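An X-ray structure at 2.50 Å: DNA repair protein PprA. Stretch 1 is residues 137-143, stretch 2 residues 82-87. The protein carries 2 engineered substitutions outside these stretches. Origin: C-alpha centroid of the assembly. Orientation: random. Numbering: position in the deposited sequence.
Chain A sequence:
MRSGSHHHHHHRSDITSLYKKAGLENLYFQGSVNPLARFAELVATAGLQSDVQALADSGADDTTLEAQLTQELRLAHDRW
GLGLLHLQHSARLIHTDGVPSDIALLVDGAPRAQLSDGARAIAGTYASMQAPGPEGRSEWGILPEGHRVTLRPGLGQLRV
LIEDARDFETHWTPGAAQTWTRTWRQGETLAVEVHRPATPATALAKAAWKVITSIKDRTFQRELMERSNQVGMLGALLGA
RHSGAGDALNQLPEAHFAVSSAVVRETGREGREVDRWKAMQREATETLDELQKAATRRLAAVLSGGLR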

ATOM      1  N   ARG A 137     -14.614 -21.419  -1.756  1.00 47.43           N
ATOM      2  CA  ARG A 137     -13.854 -20.446  -0.990  1.00 41.36           C
ATOM      3  C   ARG A 137     -14.267 -19.030  -1.364  1.00 40.13           C
ATOM      4  O   ARG A 137     -14.884 -18.787  -2.401  1.00 44.99           O
ATOM      5  CB  ARG A 137     -12.357 -20.618  -1.224  1.00 35.96           C
ATOM      6  CG  ARG A 137     -11.799 -21.903  -0.690  1.00 33.21           C
ATOM      7  CD  ARG A 137     -10.288 -21.930  -0.800  1.00 36.09           C
ATOM      8  NE  ARG A 137      -9.839 -21.749  -2.176  1.00 34.17           N
ATOM      9  CZ  ARG A 137      -9.779 -22.716  -3.084  1.00 40.52           C
ATOM     10  NH1 ARG A 137     -10.168 -23.944  -2.782  1.00 37.98           N
ATOM     11  NH2 ARG A 137      -9.355 -22.451  -4.307  1.00 38.77           N
ATOM     12  N   SER A 138     -13.898 -18.087  -0.504  1.00 38.77           N
ATOM     13  CA  SER A 138     -14.309 -16.702  -0.680  1.00 39.03           C
ATOM     14  C   SER A 138     -13.509 -16.041  -1.796  1.00 37.41           C
ATOM     15  O   SER A 138     -12.282 -16.144  -1.841  1.00 38.28           O
ATOM     16  CB  SER A 138     -14.134 -15.934   0.626  1.00 26.41           C
ATOM     17  OG  SER A 138     -14.531 -14.585   0.482  1.00 30.86           O
ATOM     18  N   GLU A 139     -14.210 -15.356  -2.696  1.00 36.55           N
ATOM     19  CA  GLU A 139     -13.558 -14.662  -3.798  1.00 40.80           C
ATOM     20  C   GLU A 139     -13.154 -13.236  -3.468  1.00 34.41           C
ATOM     21  O   GLU A 139     -12.425 -12.628  -4.258  1.00 35.25           O
ATOM     22  CB  GLU A 139     -14.462 -14.628  -5.035  1.00 44.21           C
ATOM     23  CG  GLU A 139     -14.564 -15.931  -5.789  1.00 44.93           C
ATOM     24  CD  GLU A 139     -15.487 -15.829  -6.981  1.00 54.35           C
ATOM     25  OE1 GLU A 139     -16.178 -14.799  -7.110  1.00 54.38           O
ATOM     26  OE2 GLU A 139     -15.514 -16.766  -7.799  1.00 61.52           O
ATOM     27  N   TRP A 140     -13.612 -12.686  -2.346  1.00 32.04           N
ATOM     28  CA  TRP A 140     -13.236 -11.326  -1.993  1.00 32.96           C
ATOM     29  C   TRP A 140     -11.765 -11.254  -1.620  1.00 31.01           C
ATOM     30  O   TRP A 140     -11.208 -12.182  -1.029  1.00 29.75           O
ATOM     31  CB  TRP A 140     -14.048 -10.791  -0.810  1.00 35.69           C
ATOM     32  CG  TRP A 140     -15.528 -10.650  -0.977  1.00 37.56           C
ATOM     33  CD1 TRP A 140     -16.489 -11.311  -0.280  1.00 31.92           C
ATOM     34  CD2 TRP A 140     -16.216  -9.823  -1.919  1.00 31.68           C
ATOM     35  NE1 TRP A 140     -17.731 -10.921  -0.696  1.00 31.02           N
ATOM     36  CE2 TRP A 140     -17.592 -10.013  -1.709  1.00 32.94           C
ATOM     37  CE3 TRP A 140     -15.804  -8.934  -2.911  1.00 29.80           C
ATOM     38  CZ2 TRP A 140     -18.558  -9.354  -2.460  1.00 33.41           C
ATOM     39  CZ3 TRP A 140     -16.762  -8.280  -3.650  1.00 34.57           C
ATOM     40  CH2 TRP A 140     -18.123  -8.493  -3.423  1.00 32.51           C
ATOM     41  N   GLY A 141     -11.137 -10.140  -1.973  1.00 26.29           N
ATOM     42  CA  GLY A 141      -9.864  -9.804  -1.391  1.00 24.54           C
ATOM     43  C   GLY A 141     -10.033  -9.169  -0.024  1.00 25.59           C
ATOM     44  O   GLY A 141     -11.015  -8.492   0.259  1.00 25.10           O
ATOM     45  N   ILE A 142      -9.050  -9.412   0.837  1.00 26.41           N
ATOM     46  CA  ILE A 142      -9.064  -8.839   2.177  1.00 27.12           C
ATOM     47  C   ILE A 142      -8.736  -7.353   2.118  1.00 28.07           C
ATOM     48  O   ILE A 142      -9.411  -6.520   2.732  1.00 28.97           O
ATOM     49  CB  ILE A 142      -8.081  -9.602   3.077  1.00 23.94           C
ATOM     50  CG1 ILE A 142      -8.479 -11.070   3.121  1.00 25.59           C
ATOM     51  CG2 ILE A 142      -8.047  -9.004   4.464  1.00 17.18           C
ATOM     52  CD1 ILE A 142      -7.452 -11.945   3.706  1.00 25.41           C
ATOM     53  N   LEU A 143      -7.703  -7.007   1.368  1.00 30.05           N
ATOM     54  CA  LEU A 143      -7.340  -5.628   1.107  1.00 30.88           C
ATOM     55  C   LEU A 143      -8.345  -5.009   0.140  1.00 33.97           C
ATOM     56  O   LEU A 143      -9.207  -5.702  -0.404  1.00 31.11           O
ATOM     57  CB  LEU A 143      -5.915  -5.590   0.556  1.00 21.94           C
ATOM     58  CG  LEU A 143      -4.799  -6.053   1.482  1.00 22.87           C
ATOM     59  CD1 LEU A 143      -3.482  -5.942   0.764  1.00 21.74           C
ATOM     60  CD2 LEU A 143      -4.789  -5.248   2.755  1.00 22.52           C
TER
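Stretch 2 (82-87) LGLLHL

Stretch 2 (Leu82 to Leu87) runs alongside stretch 1 in the same sense: Gly83 lies by Ser138, with CA atoms 5.2 Å apart, and His86 by Ile142, with CA atoms 4.5 Å apart. Neither segment is a regular helix or strand. Stretch 1 is extended over much of its length, broken by a bend at Glu139 (psi -11°) and by Ile142 (phi/psi -74°/-46°). Stretch 2 is compact, with Leu84 to Leu87 forming a type I beta turn closed by a hydrogen bond from Leu87 N to Leu84 O (3.1 Å). No direct hydrogen bond crosses between the stretches; the 326 Å² buried between them is held by van der Waals contacts, an aromatic pair and two waters.

At the first point of contact Ser138 points toward stretch 2, and its t rotamer (chi1 -180°) brings OG to 3.4 Å from Gly83 CA. A CB on Gly83 would point toward stretch 1 and lie 2.2 Å from Ser138 OG, a clash. The backbone of Gly83 (80°/37°) calls for glycine in its own right, since a CB would also be jammed against the carbonyl oxygen of Leu82. Ser138 OG binds water 2 at 2.5 Å, and this water donates a weak hydrogen bond to Gly83 O (3.3 Å between the water oxygen and Gly83 O), linking the two residues indirectly.

Trp140 also points toward stretch 2. With chi1 at -63° (m) and chi2 at 117°, its indole brings CD1 to 3.5 Å from Gly83 O and 3.4 Å from His86 CE1, which lies over one face of the indole. Trp140 NE1 is hydrogen-bonded elsewhere in the structure. His86 leaves its backbone sideways, and its p rotamer (chi1 66°), with chi2 at -76°, places the imidazole beside the indole. The five-membered ring of Trp140 and the His86 ring have centroids 4.3 Å apart and planes inclined at 40°, an oblique pairing. His86 ND1 binds water 1 at 2.9 Å; the same water donates weak hydrogen bonds to Gly83 O (3.4 Å from the water oxygen) and Gly141 O (3.3 Å from the water oxygen), so one solvent molecule joins the imidazole to carbonyls of both stretches.

Beyond the indole, His86 packs on the backbone of stretch 1. Its CB lies 3.3 Å from Gly141 O, and its CA makes a CA-H...O contact with Ile142 O at 3.4 Å, with an angle of 130° at the hydrogen. Next to it, Leu85 (m, t) points toward stretch 1, and its CB meets CG2 of Ile142 at 3.7 Å. The buried Ile142 leaves its backbone sideways, with chi1 at -59° (m) and chi2 at 167° (t), and forms the apolar end of the contact with Leu85. The CA-to-CB bonds of Glu139, Leu143, Leu82 and Leu84 point away from the opposing stretch, although the end of the Leu84 side chain comes nearer.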

ATOM      1  N   LEU A  82     -16.033 -16.578   7.013  1.00 22.70           N
ATOM      2  CA  LEU A  82     -17.094 -16.258   6.077  1.00 25.21           C
ATOM      3  C   LEU A  82     -16.601 -15.440   4.896  1.00 29.14           C
ATOM      4  O   LEU A  82     -17.360 -15.228   3.948  1.00 34.50           O
ATOM      5  CB  LEU A  82     -18.214 -15.512   6.803  1.00 21.44           C
ATOM      6  CG  LEU A  82     -18.794 -16.278   7.994  1.00 24.83           C
ATOM      7  CD1 LEU A  82     -19.862 -15.469   8.703  1.00 24.16           C
ATOM      8  CD2 LEU A  82     -19.320 -17.641   7.593  1.00 22.40           C
ATOM      9  N   GLY A  83     -15.351 -14.997   4.916  1.00 20.22           N
ATOM     10  CA  GLY A  83     -14.837 -14.168   3.846  1.00 22.71           C
ATOM     11  C   GLY A  83     -15.255 -12.722   3.966  1.00 26.36           C
ATOM     12  O   GLY A  83     -15.520 -12.071   2.949  1.00 23.52           O
ATOM     13  N   LEU A  84     -15.323 -12.204   5.190  1.00 29.58           N
ATOM     14  CA  LEU A  84     -15.767 -10.843   5.447  1.00 24.93           C
ATOM     15  C   LEU A  84     -14.654 -10.020   6.083  1.00 28.38           C
ATOM     16  O   LEU A  84     -14.915  -9.082   6.835  1.00 28.07           O
ATOM     17  CB  LEU A  84     -17.010 -10.846   6.331  1.00 25.66           C
ATOM     18  CG  LEU A  84     -18.173 -11.694   5.812  1.00 24.71           C
ATOM     19  CD1 LEU A  84     -19.367 -11.637   6.752  1.00 22.08           C
ATOM     20  CD2 LEU A  84     -18.562 -11.321   4.404  1.00 26.16           C
ATOM     21  N   LEU A  85     -13.403 -10.375   5.785  1.00 28.21           N
ATOM     22  CA  LEU A  85     -12.248  -9.682   6.342  1.00 24.34           C
ATOM     23  C   LEU A  85     -12.036  -8.308   5.724  1.00 21.07           C
ATOM     24  O   LEU A  85     -11.332  -7.480   6.307  1.00 21.65           O
ATOM     25  CB  LEU A  85     -11.002 -10.545   6.158  1.00 26.21           C
ATOM     26  CG  LEU A  85     -10.980 -11.827   6.983  1.00 26.28           C
ATOM     27  CD1 LEU A  85      -9.842 -12.732   6.562  1.00 19.41           C
ATOM     28  CD2 LEU A  85     -10.857 -11.477   8.444  1.00 26.76           C
ATOM     29  N   HIS A  86     -12.623  -8.053   4.558  1.00 27.54           N
ATOM     30  CA  HIS A  86     -12.619  -6.734   3.944  1.00 29.42           C
ATOM     31  C   HIS A  86     -13.639  -5.794   4.566  1.00 30.33           C
ATOM     32  O   HIS A  86     -13.636  -4.602   4.243  1.00 37.01           O
ATOM     33  CB  HIS A  86     -12.888  -6.861   2.447  1.00 24.18           C
ATOM     34  CG  HIS A  86     -14.257  -7.366   2.125  1.00 25.80           C
ATOM     35  ND1 HIS A  86     -14.612  -8.689   2.256  1.00 28.60           N
ATOM     36  CD2 HIS A  86     -15.358  -6.724   1.672  1.00 28.33           C
ATOM     37  CE1 HIS A  86     -15.874  -8.839   1.907  1.00 28.56           C
ATOM     38  NE2 HIS A  86     -16.350  -7.663   1.546  1.00 24.63           N
ATOM     39  N   LEU A  87     -14.507  -6.296   5.432  1.00 26.00           N
ATOM     40  CA  LEU A  87     -15.482  -5.493   6.148  1.00 27.50           C
ATOM     41  C   LEU A  87     -15.009  -5.281   7.580  1.00 25.20           C
ATOM     42  O   LEU A  87     -14.232  -6.067   8.124  1.00 27.54           O
ATOM     43  CB  LEU A  87     -16.854  -6.172   6.141  1.00 26.99           C
ATOM     44  CG  LEU A  87     -17.463  -6.467   4.770  1.00 27.53           C
ATOM     45  CD1 LEU A  87     -18.743  -7.264   4.913  1.00 22.59           C
ATOM     46  CD2 LEU A  87     -17.703  -5.196   3.983  1.00 24.34           C
TER
HETATM   47  O   HOH W   1     -12.535 -10.686   2.193  1.00 29.98           O
HETATM   48  O   HOH W   2     -16.954 -14.133   0.790  1.00 32.62           O